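Local coordinates for multiheme cytochrome cf (Carboxydothermus ferrireducens DSM 11255, PDB 6QVM), which probably serves as an extracellular Fe(III) reductase set in the S-layer, passing electrons through its chain of c-type hemes to insoluble substrates, at residues Lys107-Val112 with Gln130-Phe135; Glu279-Gly284 with Val302-Thr307; Leu534-Lys539 with Glu665-Lys670. All coordinates share one frame; numbering follows the deposited sequence.

Contact 1 of 3, residues Lys107-Val112 with Gln130-Phe135; sequences KEFARV and QRLAYF
Phe109 reaches from its own helix to the helix of Leu132 and Phe135, and its ring touches both residues in different ways. One edge of the ring meets backbone: CD2 lies 3.7 Å from the carbonyl O of Phe135, which sits in the plane of the ring, and the neighbouring CE2 comes 4.1 Å from Phe135 C. At the far corner, Phe109 CZ approaches Leu132 CD1 at 4.0 Å, the two side chains crossing at about a right angle. Leu132 gets its methyl there because CG stands anti to the backbone N (chi1 173°), carrying the branch closer to Phe109 than the direction of its CB would suggest. Phe135 starts toward Phe109 and then bends off: its CB is 4.2 Å from Phe109 CD2, but the ring leads away to rest on Glu102, Val105 and Val106, earlier turns of the helix that carries Phe109. Helices 102-113 and 129-139 thus pack through a phenylalanine from each side, in a helical region that may belong to the S-layer-binding module. Within its own helix, Arg131 O lies over one face of the Phe135 ring, 3.1 Å above its plane and offset toward the rim. Behind Phe109, Glu108 and Arg111 form a side-on salt bridge: NE of Arg111 meets OE1 of Glu108 at 2.8 Å, and NH2 of Arg111 meets OE2 of Glu108 at 2.8 Å. Both bonds are nearly straight (174° and 175°) and use the syn side of the carboxylate, which lies tilted against the guanidinium plane. Val112 CG2 sits over one guanidinium face. Arg80 adds a second partner to Glu108 OE2 and Glu79 one to Arg111 NH1, while Phe206 of helix 199-212 packs on Glu108, Arg111 and Val112.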
loop_
_atom_site.group_PDB
_atom_site.type_symbol
_atom_site.label_atom_id
_atom_site.label_comp_id
_atom_site.label_asym_id
_atom_site.label_seq_id
_atom_site.Cartn_x
_atom_site.Cartn_y
_atom_site.Cartn_z
ATOM N N LYS A 107 0.138 -33.293 11.445
ATOM C CA LYS A 107 -0.184 -31.978 10.896
ATOM C C LYS A 107 -0.431 -30.966 12.010
ATOM O O LYS A 107 0.059 -29.831 11.963
ATOM C CB LYS A 107 -1.399 -32.095 9.979
ATOM C CG LYS A 107 -1.434 -31.094 8.843
ATOM C CD LYS A 107 -2.369 -31.566 7.742
ATOM N N GLU A 108 -1.170 -31.378 13.042
ATOM C CA GLU A 108 -1.473 -30.480 14.151
ATOM C C GLU A 108 -0.331 -30.409 15.158
ATOM O O GLU A 108 -0.027 -29.327 15.670
ATOM C CB GLU A 108 -2.766 -30.909 14.837
ATOM C CG GLU A 108 -4.030 -30.377 14.173
ATOM C CD GLU A 108 -4.146 -28.864 14.265
ATOM O OE1 GLU A 108 -3.781 -28.173 13.291
ATOM O OE2 GLU A 108 -4.587 -28.363 15.322
ATOM N N PHE A 109 0.299 -31.547 15.466
ATOM C CA PHE A 109 1.467 -31.531 16.342
ATOM C C PHE A 109 2.579 -30.674 15.751
ATOM O O PHE A 109 3.269 -29.952 16.478
ATOM C CB PHE A 109 1.963 -32.958 16.596
ATOM C CG PHE A 109 1.240 -33.671 17.709
ATOM C CD1 PHE A 109 -0.132 -33.552 17.858
ATOM C CD2 PHE A 109 1.937 -34.472 18.599
ATOM C CE1 PHE A 109 -0.796 -34.210 18.885
ATOM C CE2 PHE A 109 1.282 -35.135 19.623
ATOM C CZ PHE A 109 -0.086 -34.999 19.770
ATOM N N ALA A 110 2.761 -30.732 14.431
ATOM C CA ALA A 110 3.772 -29.899 13.790
ATOM C C ALA A 110 3.388 -28.426 13.848
ATOM O O ALA A 110 4.203 -27.578 14.227
ATOM C CB ALA A 110 3.985 -30.345 12.346
ATOM N N ARG A 111 2.145 -28.102 13.487
ATOM C CA ARG A 111 1.722 -26.705 13.456
ATOM C C ARG A 111 1.945 -26.019 14.800
ATOM O O ARG A 111 2.516 -24.924 14.866
ATOM C CB ARG A 111 0.250 -26.614 13.062
ATOM C CG ARG A 111 -0.318 -25.206 13.206
ATOM C CD ARG A 111 -1.808 -25.141 12.940
ATOM N NE ARG A 111 -2.610 -25.777 13.986
ATOM C CZ ARG A 111 -2.846 -25.244 15.185
ATOM N NH1 ARG A 111 -2.334 -24.067 15.505
ATOM N NH2 ARG A 111 -3.602 -25.882 16.070
ATOM N N VAL A 112 1.478 -26.646 15.882
ATOM C CA VAL A 112 1.529 -26.001 17.188
ATOM C C VAL A 112 2.968 -25.888 17.676
ATOM O O VAL A 112 3.356 -24.884 18.288
ATOM C CB VAL A 112 0.627 -26.756 18.184
ATOM C CG1 VAL A 112 0.822 -26.225 19.599
ATOM C CG2 VAL A 112 -0.817 -26.634 17.757
ATOM N N GLN A 130 1.266 -46.324 20.692
ATOM C CA GLN A 130 2.718 -46.243 20.782
ATOM C C GLN A 130 3.274 -45.152 19.876
ATOM O O GLN A 130 4.243 -44.482 20.242
ATOM C CB GLN A 130 3.355 -47.595 20.455
ATOM C CG GLN A 130 3.186 -48.054 19.011
ATOM C CD GLN A 130 3.847 -49.387 18.745
ATOM O OE1 GLN A 130 5.048 -49.552 18.952
ATOM N NE2 GLN A 130 3.059 -50.357 18.296
ATOM N N ARG A 131 2.673 -44.939 18.704
ATOM C CA ARG A 131 3.192 -43.886 17.845
ATOM C C ARG A 131 2.653 -42.516 18.230
ATOM O O ARG A 131 3.265 -41.499 17.887
ATOM C CB ARG A 131 2.914 -44.210 16.377
ATOM C CG ARG A 131 4.161 -44.774 15.702
ATOM C CD ARG A 131 3.987 -45.200 14.267
ATOM N NE ARG A 131 4.146 -44.110 13.300
ATOM C CZ ARG A 131 5.272 -43.420 13.104
ATOM N NH1 ARG A 131 5.319 -42.466 12.185
ATOM N NH2 ARG A 131 6.355 -43.674 13.822
ATOM N N LEU A 132 1.530 -42.462 18.949
ATOM C CA LEU A 132 1.149 -41.210 19.593
ATOM C C LEU A 132 2.188 -40.801 20.627
ATOM O O LEU A 132 2.533 -39.620 20.737
ATOM C CB LEU A 132 -0.227 -41.334 20.243
ATOM C CG LEU A 132 -0.650 -40.134 21.102
ATOM C CD1 LEU A 132 -0.823 -38.886 20.242
ATOM C CD2 LEU A 132 -1.920 -40.433 21.889
ATOM N N ALA A 133 2.694 -41.767 21.401
ATOM C CA ALA A 133 3.743 -41.469 22.369
ATOM C C ALA A 133 5.025 -41.021 21.679
ATOM O O ALA A 133 5.772 -40.203 22.228
ATOM C CB ALA A 133 4.007 -42.689 23.250
ATOM N N TYR A 134 5.293 -41.541 20.481
ATOM C CA TYR A 134 6.463 -41.117 19.718
ATOM C C TYR A 134 6.287 -39.698 19.192
ATOM O O TYR A 134 7.123 -38.821 19.442
ATOM C CB TYR A 134 6.710 -42.100 18.574
ATOM C CG TYR A 134 7.838 -41.724 17.638
ATOM C CD1 TYR A 134 9.153 -41.662 18.089
ATOM C CD2 TYR A 134 7.591 -41.465 16.293
ATOM C CE1 TYR A 134 10.188 -41.333 17.228
ATOM C CE2 TYR A 134 8.615 -41.138 15.425
ATOM C CZ TYR A 134 9.911 -41.073 15.896
ATOM O OH TYR A 134 10.931 -40.746 15.031
ATOM N N PHE A 135 5.190 -39.454 18.461
ATOM C CA PHE A 135 4.897 -38.111 17.967
ATOM C C PHE A 135 4.899 -37.099 19.103
ATOM O O PHE A 135 5.332 -35.954 18.927
ATOM C CB PHE A 135 3.545 -38.082 17.251
ATOM C CG PHE A 135 3.502 -38.881 15.992
ATOM C CD1 PHE A 135 4.649 -39.100 15.251
ATOM C CD2 PHE A 135 2.306 -39.404 15.540
ATOM C CE1 PHE A 135 4.601 -39.839 14.077
ATOM C CE2 PHE A 135 2.251 -40.142 14.361
ATOM C CZ PHE A 135 3.401 -40.360 13.633
#

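Contact 2 of 3, residues Glu279-Gly284 with Val302-Thr307; sequences ELLFVG and VADSHT. With HEC (heme c), chain H.
Glu279 begins the contact with its carboxylate, where OE2 stands 4.2 Å from Val302 CG2. The other oxygen, Glu279 OE1, lies 4.5 Å from Asp304 OD1, so two like charges sit close and may raise the proton affinity of Glu279 in particular, since Asp304 is steadied by two donors. Leu281 is the hub. With its CG anti to the carbonyl carbon (chi1 -63°), it spreads its two methyls over different partners: CD2 lies 3.8 Å from Asp304 OD2 and almost as near to OD1, while CD1 comes over one face of the His306 imidazole, 4.0 Å from ND1. Leu281 CD1 also meets the heme c methyl CMA at 4.0 Å, and His306 NE2 lies 3.8 Å from the methyl CMB, so both residues line this heme pocket. Asp304 holds the imidazole in place: its OD2 accepts a hydrogen bond from His306 ND1 on the syn lone pair at 2.7 Å, and a second from the backbone N of His306, met from above the carboxylate plane, closing an Asx turn. An alanine here would probably leave His306 ND1 without its acceptor and the ring free to turn against Leu281 and the heme. Strand 292-295 runs between strands 279-284 and 300-303 in the antiparallel sheet, and Glu279 and Leu281 reach the far segment across its Ala293, with strand 270-275 flanking them on the other side.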
loop_
_atom_site.group_PDB
_atom_site.type_symbol
_atom_site.label_atom_id
_atom_site.label_comp_id
_atom_site.label_asym_id
_atom_site.label_seq_id
_atom_site.Cartn_x
_atom_site.Cartn_y
_atom_site.Cartn_z
ATOM N N GLU A 279 19.936 -0.147 -9.887
ATOM C CA GLU A 279 21.249 -0.284 -9.279
ATOM C C GLU A 279 21.153 -1.040 -7.962
ATOM O O GLU A 279 20.118 -1.028 -7.290
ATOM C CB GLU A 279 21.883 1.091 -9.058
ATOM C CG GLU A 279 23.381 1.054 -8.852
ATOM C CD GLU A 279 24.008 2.430 -8.949
ATOM O OE1 GLU A 279 23.539 3.351 -8.241
ATOM O OE2 GLU A 279 24.951 2.592 -9.757
ATOM N N LEU A 280 22.252 -1.704 -7.613
ATOM C CA LEU A 280 22.424 -2.375 -6.333
ATOM C C LEU A 280 23.521 -1.675 -5.543
ATOM O O LEU A 280 24.606 -1.420 -6.076
ATOM C CB LEU A 280 22.788 -3.847 -6.535
ATOM C CG LEU A 280 21.761 -4.735 -7.238
ATOM C CD1 LEU A 280 22.243 -6.176 -7.247
ATOM C CD2 LEU A 280 20.402 -4.631 -6.565
ATOM N N LEU A 281 23.234 -1.363 -4.284
ATOM C CA LEU A 281 24.233 -0.914 -3.328
ATOM C C LEU A 281 24.457 -2.018 -2.304
ATOM O O LEU A 281 23.573 -2.843 -2.058
ATOM C CB LEU A 281 23.799 0.377 -2.630
ATOM C CG LEU A 281 23.610 1.625 -3.497
ATOM C CD1 LEU A 281 23.275 2.816 -2.613
ATOM C CD2 LEU A 281 24.841 1.918 -4.342
ATOM N N PHE A 282 25.644 -2.035 -1.712
ATOM C CA PHE A 282 26.051 -3.127 -0.844
ATOM C C PHE A 282 26.489 -2.586 0.509
ATOM O O PHE A 282 27.179 -1.567 0.593
ATOM C CB PHE A 282 27.157 -3.955 -1.508
ATOM C CG PHE A 282 26.702 -4.651 -2.766
ATOM C CD1 PHE A 282 26.666 -3.971 -3.973
ATOM C CD2 PHE A 282 26.270 -5.968 -2.734
ATOM C CE1 PHE A 282 26.233 -4.593 -5.125
ATOM C CE2 PHE A 282 25.828 -6.597 -3.888
ATOM C CZ PHE A 282 25.814 -5.907 -5.085
ATOM N N VAL A 283 26.071 -3.281 1.562
ATOM C CA VAL A 283 26.224 -2.829 2.938
ATOM C C VAL A 283 27.099 -3.832 3.676
ATOM O O VAL A 283 26.755 -5.018 3.769
ATOM C CB VAL A 283 24.859 -2.671 3.625
ATOM C CG1 VAL A 283 25.033 -2.380 5.104
ATOM C CG2 VAL A 283 24.053 -1.564 2.945
ATOM N N GLY A 284 28.219 -3.357 4.211
ATOM C CA GLY A 284 29.182 -4.224 4.848
ATOM C C GLY A 284 28.736 -4.728 6.209
ATOM O O GLY A 284 27.689 -4.361 6.740
ATOM N N VAL A 302 30.522 -1.228 -10.850
ATOM C CA VAL A 302 31.027 0.117 -11.085
ATOM C C VAL A 302 31.445 0.712 -9.747
ATOM O O VAL A 302 31.047 0.243 -8.679
ATOM C CB VAL A 302 29.998 1.026 -11.793
ATOM C CG1 VAL A 302 29.581 0.428 -13.133
ATOM C CG2 VAL A 302 28.786 1.270 -10.906
ATOM N N ALA A 303 32.257 1.763 -9.819
ATOM C CA ALA A 303 32.751 2.423 -8.619
ATOM C C ALA A 303 31.661 3.290 -7.999
ATOM O O ALA A 303 30.912 3.970 -8.707
ATOM C CB ALA A 303 33.977 3.272 -8.948
ATOM N N ASP A 304 31.576 3.259 -6.668
ATOM C CA ASP A 304 30.556 4.008 -5.948
ATOM C C ASP A 304 31.182 4.693 -4.746
ATOM O O ASP A 304 31.994 4.096 -4.035
ATOM C CB ASP A 304 29.407 3.097 -5.501
ATOM C CG ASP A 304 28.161 3.875 -5.129
ATOM O OD1 ASP A 304 27.412 4.267 -6.046
ATOM O OD2 ASP A 304 27.940 4.107 -3.921
ATOM N N SER A 305 30.778 5.942 -4.513
ATOM C CA SER A 305 31.395 6.800 -3.513
ATOM C C SER A 305 30.544 6.962 -2.260
ATOM O O SER A 305 30.793 7.878 -1.472
ATOM C CB SER A 305 31.707 8.167 -4.119
ATOM O OG SER A 305 30.555 8.715 -4.735
ATOM N N HIS A 306 29.552 6.097 -2.057
ATOM C CA HIS A 306 28.823 6.088 -0.795
ATOM C C HIS A 306 29.716 5.537 0.311
ATOM O O HIS A 306 30.339 4.483 0.153
ATOM C CB HIS A 306 27.549 5.253 -0.911
ATOM C CG HIS A 306 26.408 5.964 -1.575
ATOM N ND1 HIS A 306 26.008 5.691 -2.864
ATOM C CD2 HIS A 306 25.575 6.931 -1.121
ATOM C CE1 HIS A 306 24.981 6.463 -3.179
ATOM N NE2 HIS A 306 24.699 7.225 -2.138
ATOM N N THR A 307 29.774 6.251 1.437
ATOM C CA THR A 307 30.506 5.781 2.601
ATOM C C THR A 307 29.712 5.905 3.891
ATOM O O THR A 307 30.253 5.601 4.961
ATOM C CB THR A 307 31.836 6.537 2.761
ATOM O OG1 THR A 307 31.592 7.951 2.783
ATOM C CG2 THR A 307 32.804 6.197 1.629
HETATM FE FE HEC H . 16.734 6.456 -0.044
HETATM C CHA HEC H . 15.245 5.783 -3.101
HETATM C CHB HEC H . 19.674 5.118 -1.233
HETATM C CHC HEC H . 18.315 7.345 2.888
HETATM C CHD HEC H . 13.734 7.386 1.298
HETATM N NA HEC H . 17.346 5.611 -1.830
HETATM C C1A HEC H . 16.560 5.402 -2.948
HETATM C C2A HEC H . 17.366 4.732 -3.948
HETATM C C3A HEC H . 18.590 4.547 -3.439
HETATM C C4A HEC H . 18.602 5.097 -2.097
HETATM C CMA HEC H . 19.770 3.861 -4.158
HETATM C CAA HEC H . 16.882 4.327 -5.359
HETATM C CBA HEC H . 17.041 5.554 -6.259
HETATM C CGA HEC H . 16.696 5.220 -7.688
HETATM O O1A HEC H . 15.553 4.756 -7.957
HETATM O O2A HEC H . 17.574 5.446 -8.562
HETATM N NB HEC H . 18.626 6.240 0.712
HETATM C C1B HEC H . 19.707 5.747 -0.000
HETATM C C2B HEC H . 20.897 5.989 0.788
HETATM C C3B HEC H . 20.529 6.604 1.932
HETATM C C4B HEC H . 19.089 6.770 1.902
HETATM C CMB HEC H . 22.317 5.572 0.347
HETATM C CAB HEC H . 21.436 7.062 3.103
HETATM C CBB HEC H . 22.479 8.109 2.646
HETATM N NC HEC H . 16.131 7.195 1.763
HETATM C C1C HEC H . 16.948 7.522 2.830
HETATM C C2C HEC H . 16.127 8.113 3.870
HETATM C C3C HEC H . 14.853 8.128 3.432
HETATM C C4C HEC H . 14.842 7.548 2.100
HETATM C CMC HEC H . 16.653 8.601 5.237
HETATM C CAC HEC H . 13.590 8.633 4.174
HETATM C CBC HEC H . 13.673 10.153 4.418
HETATM N ND HEC H . 14.798 6.538 -0.782
HETATM C C1D HEC H . 13.728 7.019 -0.034
HETATM C C2D HEC H . 12.570 7.085 -0.887
HETATM C C3D HEC H . 13.033 6.585 -2.267
HETATM C C4D HEC H . 14.431 6.270 -2.101
HETATM C CMD HEC H . 11.176 7.558 -0.430
HETATM C CAD HEC H . 12.212 6.440 -3.569
HETATM C CBD HEC H . 11.567 7.777 -3.943
HETATM C CGD HEC H . 12.590 8.699 -4.552
HETATM O O1D HEC H . 13.673 8.202 -4.936
HETATM O O2D HEC H . 12.332 9.923 -4.656
#

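Contact 3 of 3, residues Leu534-Lys539 with Glu665-Lys670; sequences LGIPEK and ELLLDK
Ile536 carries CG1 in the crowded position between its backbone N and carbonyl carbon (chi1 54°), which swings CG2 and the CD1 end into separate contacts with Leu666 and Leu667. Leu666 answers with CG anti to its own N and a second torsion of 92°, away from the staggered values, that sets CD2 against the loop. That methyl does most of the touching. It lies 3.5 Å from Ile536 CG2, with Ile536 CB 3.8 Å from the same Leu666 CD2, and the two side chains cross obliquely. Pro537 comes to it from the next position along: its ring carbon CD stands 3.6 Å from Leu666 CD2, the two side chains reaching toward each other. The leucine methyl therefore sits in the corner formed by the isoleucine and the proline. The longer arm of Ile536 reaches the next residue of the helix, where CD1 meets Leu667 CD2 at 3.9 Å at about a right angle; Leu667 leans in from the flank of its helix. The contact is wholly apolar, buried around Ile536 and Leu667 and more open toward Pro537. Leu527 and Phe531, from the preceding part of the same loop, also touch Ile536, and Leu667 presses on Leu646 and Ile649 of helix 641-652. An N-acetylgalactosamine of a bound glycan touches Lys539. In fold terms, this is a non-regular loop between helices 519-524 and 549-553 packed by hydrophobic side chains onto helix 661-672, part of the C-terminal helical cluster with helices 606-628 and 641-652.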
loop_
_atom_site.group_PDB
_atom_site.type_symbol
_atom_site.label_atom_id
_atom_site.label_comp_id
_atom_site.label_asym_id
_atom_site.label_seq_id
_atom_site.Cartn_x
_atom_site.Cartn_y
_atom_site.Cartn_z
ATOM N N LEU A 534 -17.196 26.997 -37.293
ATOM C CA LEU A 534 -16.320 28.152 -37.193
ATOM C C LEU A 534 -15.019 27.956 -37.955
ATOM O O LEU A 534 -14.118 28.795 -37.847
ATOM C CB LEU A 534 -16.040 28.472 -35.716
ATOM C CG LEU A 534 -17.241 28.871 -34.840
ATOM C CD1 LEU A 534 -18.197 27.710 -34.518
ATOM C CD2 LEU A 534 -16.774 29.528 -33.558
ATOM N N GLY A 535 -14.913 26.870 -38.721
ATOM C CA GLY A 535 -13.790 26.651 -39.606
ATOM C C GLY A 535 -12.520 26.196 -38.937
ATOM O O GLY A 535 -11.450 26.296 -39.544
ATOM N N ILE A 536 -12.591 25.701 -37.709
ATOM C CA ILE A 536 -11.432 25.139 -37.024
ATOM C C ILE A 536 -11.563 23.619 -37.059
ATOM O O ILE A 536 -12.592 23.090 -36.610
ATOM C CB ILE A 536 -11.294 25.677 -35.588
ATOM C CG1 ILE A 536 -12.572 25.472 -34.777
ATOM C CG2 ILE A 536 -10.942 27.162 -35.611
ATOM C CD1 ILE A 536 -12.578 26.243 -33.472
ATOM N N PRO A 537 -10.585 22.895 -37.601
ATOM C CA PRO A 537 -10.811 21.494 -37.962
ATOM C C PRO A 537 -11.063 20.613 -36.751
ATOM O O PRO A 537 -10.794 20.985 -35.605
ATOM C CB PRO A 537 -9.510 21.095 -38.671
ATOM C CG PRO A 537 -8.851 22.391 -39.041
ATOM C CD PRO A 537 -9.221 23.329 -37.936
ATOM N N GLU A 538 -11.592 19.421 -37.035
ATOM C CA GLU A 538 -11.881 18.451 -35.981
ATOM C C GLU A 538 -10.651 18.141 -35.139
ATOM O O GLU A 538 -10.772 17.819 -33.951
ATOM C CB GLU A 538 -12.426 17.161 -36.598
ATOM N N LYS A 539 -9.463 18.239 -35.729
ATOM C CA LYS A 539 -8.231 17.880 -35.036
ATOM C C LYS A 539 -7.120 18.789 -35.538
ATOM O O LYS A 539 -6.791 18.770 -36.729
ATOM C CB LYS A 539 -7.895 16.407 -35.276
ATOM C CG LYS A 539 -7.294 15.677 -34.082
ATOM C CD LYS A 539 -5.807 15.940 -33.963
ATOM C CE LYS A 539 -5.221 15.265 -32.735
ATOM N NZ LYS A 539 -5.366 13.789 -32.776
ATOM N N GLU A 665 -2.985 29.981 -32.356
ATOM C CA GLU A 665 -3.017 31.046 -33.352
ATOM C C GLU A 665 -4.239 30.921 -34.251
ATOM O O GLU A 665 -4.847 31.931 -34.624
ATOM C CB GLU A 665 -1.723 31.046 -34.160
ATOM C CG GLU A 665 -0.521 31.512 -33.350
ATOM C CD GLU A 665 0.713 31.756 -34.199
ATOM O OE1 GLU A 665 1.074 30.870 -34.999
ATOM O OE2 GLU A 665 1.318 32.843 -34.072
ATOM N N LEU A 666 -4.640 29.688 -34.578
ATOM C CA LEU A 666 -5.884 29.486 -35.312
ATOM C C LEU A 666 -7.095 29.889 -34.488
ATOM O O LEU A 666 -8.158 30.154 -35.060
ATOM C CB LEU A 666 -6.005 28.022 -35.750
ATOM C CG LEU A 666 -7.066 27.652 -36.795
ATOM C CD1 LEU A 666 -6.503 27.700 -38.214
ATOM C CD2 LEU A 666 -7.665 26.285 -36.487
ATOM N N LEU A 667 -6.960 29.934 -33.160
ATOM C CA LEU A 667 -8.061 30.400 -32.324
ATOM C C LEU A 667 -8.079 31.920 -32.225
ATOM O O LEU A 667 -9.150 32.533 -32.240
ATOM C CB LEU A 667 -7.979 29.775 -30.929
ATOM C CG LEU A 667 -8.542 28.368 -30.746
ATOM C CD1 LEU A 667 -8.722 28.044 -29.268
ATOM C CD2 LEU A 667 -9.854 28.200 -31.499
ATOM N N LEU A 668 -6.906 32.545 -32.119
ATOM C CA LEU A 668 -6.852 33.998 -31.991
ATOM C C LEU A 668 -7.194 34.687 -33.308
ATOM O O LEU A 668 -7.839 35.742 -33.314
ATOM C CB LEU A 668 -5.473 34.424 -31.495
ATOM C CG LEU A 668 -5.139 33.992 -30.068
ATOM C CD1 LEU A 668 -3.809 34.582 -29.626
ATOM C CD2 LEU A 668 -6.257 34.395 -29.126
ATOM N N ASP A 669 -6.781 34.098 -34.433
ATOM C CA ASP A 669 -7.108 34.669 -35.736
ATOM C C ASP A 669 -8.599 34.561 -36.028
ATOM O O ASP A 669 -9.231 35.540 -36.442
ATOM C CB ASP A 669 -6.284 33.992 -36.829
ATOM C CG ASP A 669 -4.818 34.380 -36.771
ATOM O OD1 ASP A 669 -4.458 35.250 -35.943
ATOM O OD2 ASP A 669 -4.025 33.806 -37.542
ATOM N N LYS A 670 -9.180 33.381 -35.808
ATOM C CA LYS A 670 -10.616 33.213 -35.956
ATOM C C LYS A 670 -11.399 33.963 -34.892
ATOM O O LYS A 670 -12.629 33.947 -34.929
ATOM C CB LYS A 670 -10.968 31.720 -35.925
#

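The three contacts follow one another along the chain, each closing before the next opens, and share no helix or strand. Contact 1 joins two helices toward one end of the elongated molecule, contact 2 crosses the last three strands of a five-stranded antiparallel sheet beside a heme, and contact 3 packs a loop on a C-terminal helix. Their centres lie 49 Å apart for contacts 1 and 2, 56 Å for contacts 2 and 3, and 83 Å for contacts 1 and 3, the last two being on opposite sides of the chain's centre. This spread fits the modular organisation of the protein; contact 1 may belong to the S-layer-binding part, while contact 2 lies against a heme.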